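Local coordinates for conjugal transfer protein TRWB (Escherichia coli, PDB 1E9R), which probably couples the DNA-processing relaxosome to the type IV secretion channel in bacterial conjugation, as a hexameric ring ATPase that drives DNA transfer, at residues B[12-17]-B[363-368]; B[82-87]-B[282-287]; B[92-97]-B[242-247]. One frame throughout, in Å; residues are numbered along the deposited sequence.

In the fold
Interactions 2 and 3 sit side by side in the central sheet of the P-loop NTPase domain, their centres about 9 Å apart. Strand 83-89 lies between strands 281-285 and 243-247, and after it the chain turns into helix 92-97, which packs on 243-247; Ile86 N to Leu243 O and Ile86 O to Ile245 N, both 2.8 Å, probably hydrogen-bond the two contacts. The side chains of Asp286 and Met93 come near, without touching, the probable Walker A loop that includes Lys66, a loop whose backbone amides lie on a sulphate. Interaction 1 belongs to a separate three-stranded sheet, its centre about 41 Å from that of interaction 2 and about 47 Å from that of interaction 3; the chain stretch it closes contains both.

Interaction 1: B[12-17]-B[363-368]; sequences APFKRF and HEVERD
A classic beta bulge joins the N-terminal edge strand to the middle strand, 362-368, of a small antiparallel sheet far from the nucleotide-binding core. Glu366 O accepts two amides in its carbonyl plane, Lys15 N at 2.8 Å and the straighter but longer Arg16 N at 3.2 Å. Glu366 N returns a bond to Arg16 O at 2.8 Å, and Phe17 follows opposite Val365 as a non-hydrogen-bonded pair.

Apolar packing gathers on the Val365 side. Phe14 CG takes the crowded position between N and the carbonyl carbon (chi1 51°), laying its ring across Val365, whose CG2 stands over one face, 3.6 Å from the centroid. The His363 ring meets the tip of Phe14 obliquely, while His363 NE2 bonds to Glu389 on strand 384-390.

Among the charged groups, Arg367 bends at chi3, Ala12 CB lies over one face of its guanidinium, and its NH2 pairs with Glu389. Ala12 and Arg367 also pack on Arg386 of a neighbouring subunit, so the sheet takes part in the assembly. On the face opposite Val365 and Phe17, Arg16 and Glu366 run alongside each other, joined by a salt bridge from Arg16 NH1 to Glu366 OE1, 3.2 Å, whose hydrogen bond is weak and bent.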
loop_
_atom_site.group_PDB
_atom_site.type_symbol
_atom_site.label_atom_id
_atom_site.label_comp_id
_atom_site.label_asym_id
_atom_site.label_seq_id
_atom_site.Cartn_x
_atom_site.Cartn_y
_atom_site.Cartn_z
ATOM N N ALA B 12 -27.408 -8.051 28.238
ATOM C CA ALA B 12 -27.866 -8.348 29.588
ATOM C C ALA B 12 -28.232 -7.082 30.345
ATOM O O ALA B 12 -27.508 -6.085 30.292
ATOM C CB ALA B 12 -26.786 -9.097 30.341
ATOM N N PRO B 13 -29.374 -7.100 31.058
ATOM C CA PRO B 13 -29.806 -5.927 31.826
ATOM C C PRO B 13 -28.716 -5.527 32.827
ATOM O O PRO B 13 -27.963 -6.380 33.300
ATOM C CB PRO B 13 -31.079 -6.416 32.514
ATOM C CG PRO B 13 -31.636 -7.394 31.511
ATOM C CD PRO B 13 -30.395 -8.163 31.101
ATOM N N PHE B 14 -28.623 -4.236 33.133
ATOM C CA PHE B 14 -27.615 -3.764 34.063
ATOM C C PHE B 14 -28.141 -2.877 35.185
ATOM O O PHE B 14 -29.258 -2.358 35.128
ATOM C CB PHE B 14 -26.504 -3.025 33.321
ATOM C CG PHE B 14 -26.988 -1.947 32.389
ATOM C CD1 PHE B 14 -27.402 -2.262 31.094
ATOM C CD2 PHE B 14 -26.985 -0.608 32.785
ATOM C CE1 PHE B 14 -27.802 -1.259 30.196
ATOM C CE2 PHE B 14 -27.382 0.399 31.901
ATOM C CZ PHE B 14 -27.792 0.070 30.597
ATOM N N LYS B 15 -27.309 -2.704 36.205
ATOM C CA LYS B 15 -27.662 -1.906 37.364
ATOM C C LYS B 15 -27.508 -0.427 37.065
ATOM O O LYS B 15 -28.475 0.327 37.158
ATOM C CB LYS B 15 -26.770 -2.288 38.554
ATOM C CG LYS B 15 -27.379 -2.035 39.938
ATOM C CD LYS B 15 -26.381 -2.399 41.050
ATOM C CE LYS B 15 -27.047 -2.525 42.427
ATOM N NZ LYS B 15 -27.711 -1.267 42.871
ATOM N N ARG B 16 -26.299 -0.022 36.679
ATOM C CA ARG B 16 -26.014 1.386 36.418
ATOM C C ARG B 16 -25.260 1.708 35.139
ATOM O O ARG B 16 -24.270 1.066 34.811
ATOM C CB ARG B 16 -25.230 1.959 37.590
ATOM C CG ARG B 16 -24.634 3.333 37.357
ATOM C CD ARG B 16 -23.906 3.780 38.615
ATOM N NE ARG B 16 -24.869 3.830 39.708
ATOM C CZ ARG B 16 -24.656 3.458 40.967
ATOM N NH1 ARG B 16 -23.480 2.979 41.359
ATOM N NH2 ARG B 16 -25.649 3.566 41.843
ATOM N N PHE B 17 -25.733 2.731 34.436
ATOM C CA PHE B 17 -25.103 3.180 33.203
ATOM C C PHE B 17 -24.036 4.190 33.595
ATOM O O PHE B 17 -24.313 5.119 34.347
ATOM C CB PHE B 17 -26.137 3.837 32.287
ATOM C CG PHE B 17 -25.539 4.574 31.125
ATOM C CD1 PHE B 17 -25.064 5.874 31.277
ATOM C CD2 PHE B 17 -25.407 3.958 29.883
ATOM C CE1 PHE B 17 -24.461 6.550 30.205
ATOM C CE2 PHE B 17 -24.808 4.625 28.814
ATOM C CZ PHE B 17 -24.333 5.925 28.980
ATOM N N HIS B 363 -20.801 1.298 25.538
ATOM C CA HIS B 363 -21.183 1.962 26.774
ATOM C C HIS B 363 -20.438 1.250 27.903
ATOM O O HIS B 363 -20.039 0.098 27.749
ATOM C CB HIS B 363 -22.721 1.921 26.987
ATOM C CG HIS B 363 -23.301 0.545 27.155
ATOM N ND1 HIS B 363 -24.653 0.299 27.045
ATOM C CD2 HIS B 363 -22.731 -0.645 27.462
ATOM C CE1 HIS B 363 -24.891 -0.981 27.280
ATOM N NE2 HIS B 363 -23.740 -1.576 27.537
ATOM N N GLU B 364 -20.184 1.950 29.002
ATOM C CA GLU B 364 -19.544 1.308 30.134
ATOM C C GLU B 364 -20.708 1.186 31.109
ATOM O O GLU B 364 -21.472 2.132 31.300
ATOM C CB GLU B 364 -18.408 2.148 30.694
ATOM C CG GLU B 364 -17.534 1.341 31.623
ATOM C CD GLU B 364 -16.181 1.948 31.813
ATOM O OE1 GLU B 364 -16.120 3.129 32.202
ATOM O OE2 GLU B 364 -15.176 1.242 31.572
ATOM N N VAL B 365 -20.829 0.020 31.726
ATOM C CA VAL B 365 -21.961 -0.282 32.583
ATOM C C VAL B 365 -21.590 -1.140 33.805
ATOM O O VAL B 365 -20.575 -1.827 33.789
ATOM C CB VAL B 365 -23.006 -1.012 31.677
ATOM C CG1 VAL B 365 -23.757 -2.038 32.439
ATOM C CG2 VAL B 365 -23.928 0.000 31.019
ATOM N N GLU B 366 -22.402 -1.084 34.865
ATOM C CA GLU B 366 -22.173 -1.903 36.067
ATOM C C GLU B 366 -23.308 -2.914 36.164
ATOM O O GLU B 366 -24.480 -2.547 36.041
ATOM C CB GLU B 366 -22.148 -1.052 37.339
ATOM C CG GLU B 366 -21.050 -0.016 37.356
ATOM C CD GLU B 366 -20.931 0.699 38.686
ATOM O OE1 GLU B 366 -21.977 1.064 39.266
ATOM O OE2 GLU B 366 -19.787 0.913 39.142
ATOM N N ARG B 367 -22.960 -4.180 36.386
ATOM C CA ARG B 367 -23.949 -5.252 36.478
ATOM C C ARG B 367 -23.813 -6.151 37.706
ATOM O O ARG B 367 -22.720 -6.335 38.236
ATOM C CB ARG B 367 -23.870 -6.129 35.232
ATOM C CG ARG B 367 -25.079 -6.050 34.345
ATOM C CD ARG B 367 -25.081 -7.210 33.392
ATOM N NE ARG B 367 -23.966 -7.142 32.458
ATOM C CZ ARG B 367 -23.958 -6.416 31.343
ATOM N NH1 ARG B 367 -25.011 -5.680 31.000
ATOM N NH2 ARG B 367 -22.889 -6.434 30.560
ATOM N N ASP B 368 -24.934 -6.717 38.145
ATOM C CA ASP B 368 -24.934 -7.622 39.288
ATOM C C ASP B 368 -24.413 -8.954 38.799
ATOM O O ASP B 368 -24.933 -9.504 37.832
ATOM C CB ASP B 368 -26.351 -7.796 39.838
ATOM C CG ASP B 368 -26.780 -6.637 40.729
ATOM O OD1 ASP B 368 -25.907 -5.826 41.112
ATOM O OD2 ASP B 368 -27.986 -6.540 41.055
#

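Interaction 2: B[82-87]-B[282-287]; sequences DRMVIV and WLFIDE
Strands 83-87 and 282-285 run parallel, 4.6 Å apart at their closest and 14° from exact alignment, in the core of the P-loop NTPase sheet. Four backbone hydrogen bonds, each 165° or straighter at the hydrogen, zigzag between them: Trp282 N to Arg83 O, Val85 N to Trp282 O, Phe284 N to Val85 O and Val87 N to Phe284 O. The last two lie nearly along the C=O axes.

Met84, Ile86, Trp282 and Phe284 share one face, on which Met84 and Phe284 meet helix 66-79. Met84 CG stands in the crowded position between N and the carbonyl carbon (chi1 50°), and Met84 CB touches Trp282 CB at 3.4 Å. Beyond it, the thioether turns to Phe284, with Met84 SD 4.1 Å from Phe284 CE1, an oblique Met-aromatic contact. Ile86 lies alongside Phe284, its CG2 on CB.

On the other face, Val85 CB meets Leu283 CD2 at 4.3 Å. At the C-terminal end, where P-loop NTPases place their active site, Asp286 crosses Val87 at about a right angle, OD1 beside CG1.

The buried indole is fixed at the other end of the strands. Asp82, also salt-bridged to Arg80, receives Trp282 NE1 on OD2 at 2.9 Å; the oxygen lies in the indole plane, but NE1 approaches from above the carboxylate plane.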
loop_
_atom_site.group_PDB
_atom_site.type_symbol
_atom_site.label_atom_id
_atom_site.label_comp_id
_atom_site.label_asym_id
_atom_site.label_seq_id
_atom_site.Cartn_x
_atom_site.Cartn_y
_atom_site.Cartn_z
ATOM N N ASP B 82 -41.509 23.410 3.505
ATOM C CA ASP B 82 -40.099 23.608 3.181
ATOM C C ASP B 82 -39.821 23.402 1.693
ATOM O O ASP B 82 -40.496 22.612 1.032
ATOM C CB ASP B 82 -39.246 22.618 3.985
ATOM C CG ASP B 82 -39.165 22.972 5.456
ATOM O OD1 ASP B 82 -40.183 23.399 6.037
ATOM O OD2 ASP B 82 -38.076 22.814 6.040
ATOM N N ARG B 83 -38.837 24.127 1.166
ATOM C CA ARG B 83 -38.445 23.958 -0.233
ATOM C C ARG B 83 -37.369 22.871 -0.271
ATOM O O ARG B 83 -36.578 22.739 0.667
ATOM C CB ARG B 83 -37.857 25.247 -0.817
ATOM C CG ARG B 83 -38.860 26.333 -1.136
ATOM C CD ARG B 83 -38.190 27.475 -1.895
ATOM N NE ARG B 83 -37.973 27.173 -3.310
ATOM C CZ ARG B 83 -37.158 27.868 -4.098
ATOM N NH1 ARG B 83 -36.476 28.896 -3.604
ATOM N NH2 ARG B 83 -37.037 27.559 -5.385
ATOM N N MET B 84 -37.333 22.097 -1.349
ATOM C CA MET B 84 -36.341 21.040 -1.462
ATOM C C MET B 84 -36.007 20.606 -2.889
ATOM O O MET B 84 -36.796 20.785 -3.816
ATOM C CB MET B 84 -36.797 19.829 -0.647
ATOM C CG MET B 84 -38.217 19.398 -0.936
ATOM S SD MET B 84 -38.933 18.478 0.438
ATOM C CE MET B 84 -39.251 17.003 -0.334
ATOM N N VAL B 85 -34.802 20.064 -3.048
ATOM C CA VAL B 85 -34.328 19.542 -4.325
ATOM C C VAL B 85 -34.209 18.050 -4.060
ATOM O O VAL B 85 -33.629 17.644 -3.057
ATOM C CB VAL B 85 -32.947 20.095 -4.702
ATOM C CG1 VAL B 85 -32.462 19.432 -5.967
ATOM C CG2 VAL B 85 -33.022 21.591 -4.891
ATOM N N ILE B 86 -34.767 17.233 -4.944
ATOM C CA ILE B 86 -34.734 15.791 -4.750
ATOM C C ILE B 86 -34.125 15.032 -5.927
ATOM O O ILE B 86 -34.560 15.189 -7.075
ATOM C CB ILE B 86 -36.162 15.244 -4.520
ATOM C CG1 ILE B 86 -36.803 15.957 -3.331
ATOM C CG2 ILE B 86 -36.125 13.750 -4.287
ATOM C CD1 ILE B 86 -38.277 15.617 -3.127
ATOM N N VAL B 87 -33.102 14.230 -5.635
ATOM C CA VAL B 87 -32.467 13.394 -6.647
ATOM C C VAL B 87 -33.447 12.229 -6.620
ATOM O O VAL B 87 -33.412 11.363 -5.735
ATOM C CB VAL B 87 -31.048 12.984 -6.212
ATOM C CG1 VAL B 87 -30.441 12.031 -7.220
ATOM C CG2 VAL B 87 -30.182 14.229 -6.093
ATOM N N TRP B 282 -33.935 21.839 1.451
ATOM C CA TRP B 282 -33.487 20.459 1.581
ATOM C C TRP B 282 -32.863 19.934 0.295
ATOM O O TRP B 282 -33.231 20.350 -0.803
ATOM C CB TRP B 282 -34.652 19.530 1.964
ATOM C CG TRP B 282 -35.228 19.796 3.312
ATOM C CD1 TRP B 282 -36.107 20.783 3.648
ATOM C CD2 TRP B 282 -34.934 19.089 4.530
ATOM N NE1 TRP B 282 -36.379 20.736 4.994
ATOM C CE2 TRP B 282 -35.672 19.708 5.560
ATOM C CE3 TRP B 282 -34.115 17.993 4.845
ATOM C CZ2 TRP B 282 -35.619 19.272 6.887
ATOM C CZ3 TRP B 282 -34.062 17.559 6.167
ATOM C CH2 TRP B 282 -34.811 18.199 7.171
ATOM N N LEU B 283 -31.912 19.018 0.452
ATOM C CA LEU B 283 -31.256 18.375 -0.672
ATOM C C LEU B 283 -31.308 16.892 -0.350
ATOM O O LEU B 283 -30.640 16.424 0.568
ATOM C CB LEU B 283 -29.793 18.813 -0.799
ATOM C CG LEU B 283 -29.148 18.750 -2.198
ATOM C CD1 LEU B 283 -27.650 18.489 -2.040
ATOM C CD2 LEU B 283 -29.791 17.668 -3.060
ATOM N N PHE B 284 -32.122 16.157 -1.095
ATOM C CA PHE B 284 -32.256 14.724 -0.892
ATOM C C PHE B 284 -31.478 13.974 -1.947
ATOM O O PHE B 284 -31.763 14.118 -3.136
ATOM C CB PHE B 284 -33.730 14.323 -0.965
ATOM C CG PHE B 284 -34.501 14.660 0.268
ATOM C CD1 PHE B 284 -34.997 15.946 0.461
ATOM C CD2 PHE B 284 -34.695 13.701 1.265
ATOM C CE1 PHE B 284 -35.673 16.277 1.633
ATOM C CE2 PHE B 284 -35.369 14.014 2.442
ATOM C CZ PHE B 284 -35.861 15.306 2.628
ATOM N N ILE B 285 -30.496 13.184 -1.513
ATOM C CA ILE B 285 -29.677 12.379 -2.421
ATOM C C ILE B 285 -29.957 10.915 -2.132
ATOM O O ILE B 285 -29.539 10.400 -1.103
ATOM C CB ILE B 285 -28.183 12.631 -2.200
ATOM C CG1 ILE B 285 -27.884 14.122 -2.359
ATOM C CG2 ILE B 285 -27.363 11.800 -3.176
ATOM C CD1 ILE B 285 -26.441 14.485 -2.115
ATOM N N ASP B 286 -30.658 10.242 -3.042
ATOM C CA ASP B 286 -31.017 8.829 -2.848
ATOM C C ASP B 286 -29.838 7.914 -2.534
ATOM O O ASP B 286 -29.920 7.075 -1.646
ATOM C CB ASP B 286 -31.737 8.291 -4.081
ATOM C CG ASP B 286 -30.852 8.281 -5.308
ATOM O OD1 ASP B 286 -30.249 9.336 -5.629
ATOM O OD2 ASP B 286 -30.763 7.213 -5.951
ATOM N N GLU B 287 -28.755 8.072 -3.287
ATOM C CA GLU B 287 -27.546 7.279 -3.105
ATOM C C GLU B 287 -26.362 8.185 -3.393
ATOM O O GLU B 287 -26.143 8.602 -4.523
ATOM C CB GLU B 287 -27.540 6.080 -4.054
ATOM C CG GLU B 287 -26.225 5.319 -4.073
ATOM C CD GLU B 287 -25.738 4.950 -2.681
ATOM O OE1 GLU B 287 -26.471 4.244 -1.955
ATOM O OE2 GLU B 287 -24.619 5.366 -2.312
#

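Interaction 3: B[92-97]-B[242-247]; sequences DMLSKF and NLFITW
Phe244 projects from its strand toward helix 92-97, and its ring is the main surface on which the helix rests. With CG anti to the carbonyl carbon (chi1 -64°), the ring slides beside Leu94, so that Phe244 CE2 lies 3.4 Å from Leu94 CA, against the helix backbone itself. Leu94 CG is anti to its own N (chi1 164°), which brings Leu94 CD1 over one face of the Phe244 ring as a CH-pi contact, 4.1 Å from the centroid and offset toward the rim. Leu94 CB sits closer in, 3.6 Å from Phe244 CD2. The second methyl of the fork, Leu94 CD2, crosses to Thr246 CG2 at 4.0 Å, so this one leucine spans two successive inward-facing residues of the strand.

Around the far end of the ring the helix supplies smaller touches. Met93 CB meets Phe244 CE2 at 4.1 Å before its thioether bends away toward helix 66-79, and Phe97 brings its CB to within 4.4 Å of Phe244 CZ, while its own ring goes on to meet Phe425 edge-to-face. No hydrogen bond crosses this interface. Thr246 OG1 bonds to Asn106, whereas the amides of Met93 and Leu94 bond to the carboxylate of Asp88.

The helix runs at 134° to strand 243-247, and strand 83-89, which precedes it in the chain, is that strand's neighbour in the sheet. This is the layered alpha/beta packing of a P-loop NTPase domain, here a short helix laid on the parallel part of the central mixed sheet.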
loop_
_atom_site.group_PDB
_atom_site.type_symbol
_atom_site.label_atom_id
_atom_site.label_comp_id
_atom_site.label_asym_id
_atom_site.label_seq_id
_atom_site.Cartn_x
_atom_site.Cartn_y
_atom_site.Cartn_z
ATOM N N ASP B 92 -40.200 8.696 -8.728
ATOM C CA ASP B 92 -41.092 8.188 -7.686
ATOM C C ASP B 92 -41.661 9.291 -6.786
ATOM O O ASP B 92 -42.866 9.369 -6.569
ATOM C CB ASP B 92 -40.372 7.160 -6.819
ATOM C CG ASP B 92 -41.134 6.845 -5.539
ATOM O OD1 ASP B 92 -42.294 6.372 -5.630
ATOM O OD2 ASP B 92 -40.581 7.075 -4.437
ATOM N N MET B 93 -40.796 10.142 -6.254
ATOM C CA MET B 93 -41.249 11.220 -5.388
ATOM C C MET B 93 -42.008 12.280 -6.163
ATOM O O MET B 93 -42.913 12.916 -5.633
ATOM C CB MET B 93 -40.059 11.854 -4.668
ATOM C CG MET B 93 -39.466 10.959 -3.601
ATOM S SD MET B 93 -39.232 11.890 -2.084
ATOM C CE MET B 93 -37.448 11.528 -1.729
ATOM N N LEU B 94 -41.622 12.471 -7.419
ATOM C CA LEU B 94 -42.269 13.446 -8.287
ATOM C C LEU B 94 -43.720 13.023 -8.486
ATOM O O LEU B 94 -44.639 13.853 -8.456
ATOM C CB LEU B 94 -41.565 13.494 -9.651
ATOM C CG LEU B 94 -42.322 14.166 -10.806
ATOM C CD1 LEU B 94 -42.492 15.655 -10.527
ATOM C CD2 LEU B 94 -41.577 13.949 -12.106
ATOM N N SER B 95 -43.913 11.721 -8.682
ATOM C CA SER B 95 -45.233 11.175 -8.905
ATOM C C SER B 95 -46.131 11.269 -7.678
ATOM O O SER B 95 -47.351 11.297 -7.805
ATOM C CB SER B 95 -45.120 9.721 -9.359
ATOM O OG SER B 95 -44.712 8.890 -8.294
ATOM N N LYS B 96 -45.544 11.331 -6.490
ATOM C CA LYS B 96 -46.353 11.406 -5.286
ATOM C C LYS B 96 -46.401 12.773 -4.646
ATOM O O LYS B 96 -47.395 13.117 -4.012
ATOM C CB LYS B 96 -45.871 10.382 -4.258
ATOM C CG LYS B 96 -46.148 8.952 -4.659
ATOM C CD LYS B 96 -45.401 7.989 -3.761
ATOM C CE LYS B 96 -45.542 6.546 -4.243
ATOM N NZ LYS B 96 -44.683 5.621 -3.437
ATOM N N PHE B 97 -45.349 13.564 -4.808
ATOM C CA PHE B 97 -45.324 14.884 -4.184
ATOM C C PHE B 97 -45.229 16.061 -5.143
ATOM O O PHE B 97 -45.237 17.219 -4.713
ATOM C CB PHE B 97 -44.168 14.960 -3.187
ATOM C CG PHE B 97 -44.151 13.836 -2.193
ATOM C CD1 PHE B 97 -45.250 13.590 -1.379
ATOM C CD2 PHE B 97 -43.033 13.023 -2.071
ATOM C CE1 PHE B 97 -45.233 12.553 -0.459
ATOM C CE2 PHE B 97 -43.005 11.983 -1.154
ATOM C CZ PHE B 97 -44.110 11.748 -0.345
ATOM N N ASN B 242 -40.366 23.140 -5.797
ATOM C CA ASN B 242 -39.381 22.136 -5.463
ATOM C C ASN B 242 -38.805 21.630 -6.780
ATOM O O ASN B 242 -39.449 21.733 -7.820
ATOM C CB ASN B 242 -40.035 20.988 -4.698
ATOM C CG ASN B 242 -40.661 21.443 -3.397
ATOM O OD1 ASN B 242 -40.096 22.278 -2.681
ATOM N ND2 ASN B 242 -41.828 20.891 -3.075
ATOM N N LEU B 243 -37.593 21.088 -6.733
ATOM C CA LEU B 243 -36.940 20.586 -7.933
ATOM C C LEU B 243 -36.770 19.070 -7.878
ATOM O O LEU B 243 -36.206 18.540 -6.927
ATOM C CB LEU B 243 -35.572 21.250 -8.088
ATOM C CG LEU B 243 -34.976 21.377 -9.490
ATOM C CD1 LEU B 243 -33.555 21.873 -9.364
ATOM C CD2 LEU B 243 -34.999 20.051 -10.207
ATOM N N PHE B 244 -37.266 18.373 -8.894
ATOM C CA PHE B 244 -37.121 16.924 -8.946
ATOM C C PHE B 244 -36.194 16.551 -10.079
ATOM O O PHE B 244 -36.510 16.804 -11.245
ATOM C CB PHE B 244 -38.449 16.229 -9.200
ATOM C CG PHE B 244 -39.446 16.422 -8.121
ATOM C CD1 PHE B 244 -40.155 17.616 -8.017
ATOM C CD2 PHE B 244 -39.696 15.404 -7.211
ATOM C CE1 PHE B 244 -41.106 17.793 -7.016
ATOM C CE2 PHE B 244 -40.644 15.568 -6.205
ATOM C CZ PHE B 244 -41.355 16.766 -6.106
ATOM N N ILE B 245 -35.049 15.966 -9.735
ATOM C CA ILE B 245 -34.077 15.518 -10.729
ATOM C C ILE B 245 -34.359 14.035 -10.912
ATOM O O ILE B 245 -33.968 13.206 -10.093
ATOM C CB ILE B 245 -32.632 15.727 -10.243
ATOM C CG1 ILE B 245 -32.356 17.228 -10.109
ATOM C CG2 ILE B 245 -31.650 15.076 -11.215
ATOM C CD1 ILE B 245 -31.012 17.555 -9.522
ATOM N N THR B 246 -35.051 13.714 -11.995
ATOM C CA THR B 246 -35.441 12.343 -12.270
ATOM C C THR B 246 -34.702 11.752 -13.457
ATOM O O THR B 246 -34.005 12.462 -14.189
ATOM C CB THR B 246 -36.944 12.271 -12.580
ATOM O OG1 THR B 246 -37.200 12.984 -13.801
ATOM C CG2 THR B 246 -37.765 12.903 -11.451
ATOM N N TRP B 247 -34.871 10.445 -13.639
ATOM C CA TRP B 247 -34.268 9.720 -14.749
ATOM C C TRP B 247 -34.739 8.278 -14.670
ATOM O O TRP B 247 -34.990 7.768 -13.579
ATOM C CB TRP B 247 -32.735 9.793 -14.677
ATOM C CG TRP B 247 -32.122 8.987 -13.570
ATOM C CD1 TRP B 247 -31.705 7.687 -13.636
ATOM C CD2 TRP B 247 -31.889 9.413 -12.221
ATOM N NE1 TRP B 247 -31.231 7.279 -12.415
ATOM C CE2 TRP B 247 -31.332 8.319 -11.528
ATOM C CE3 TRP B 247 -32.099 10.613 -11.531
ATOM C CZ2 TRP B 247 -30.985 8.388 -10.180
ATOM C CZ3 TRP B 247 -31.752 10.678 -10.191
ATOM C CH2 TRP B 247 -31.201 9.571 -9.530
#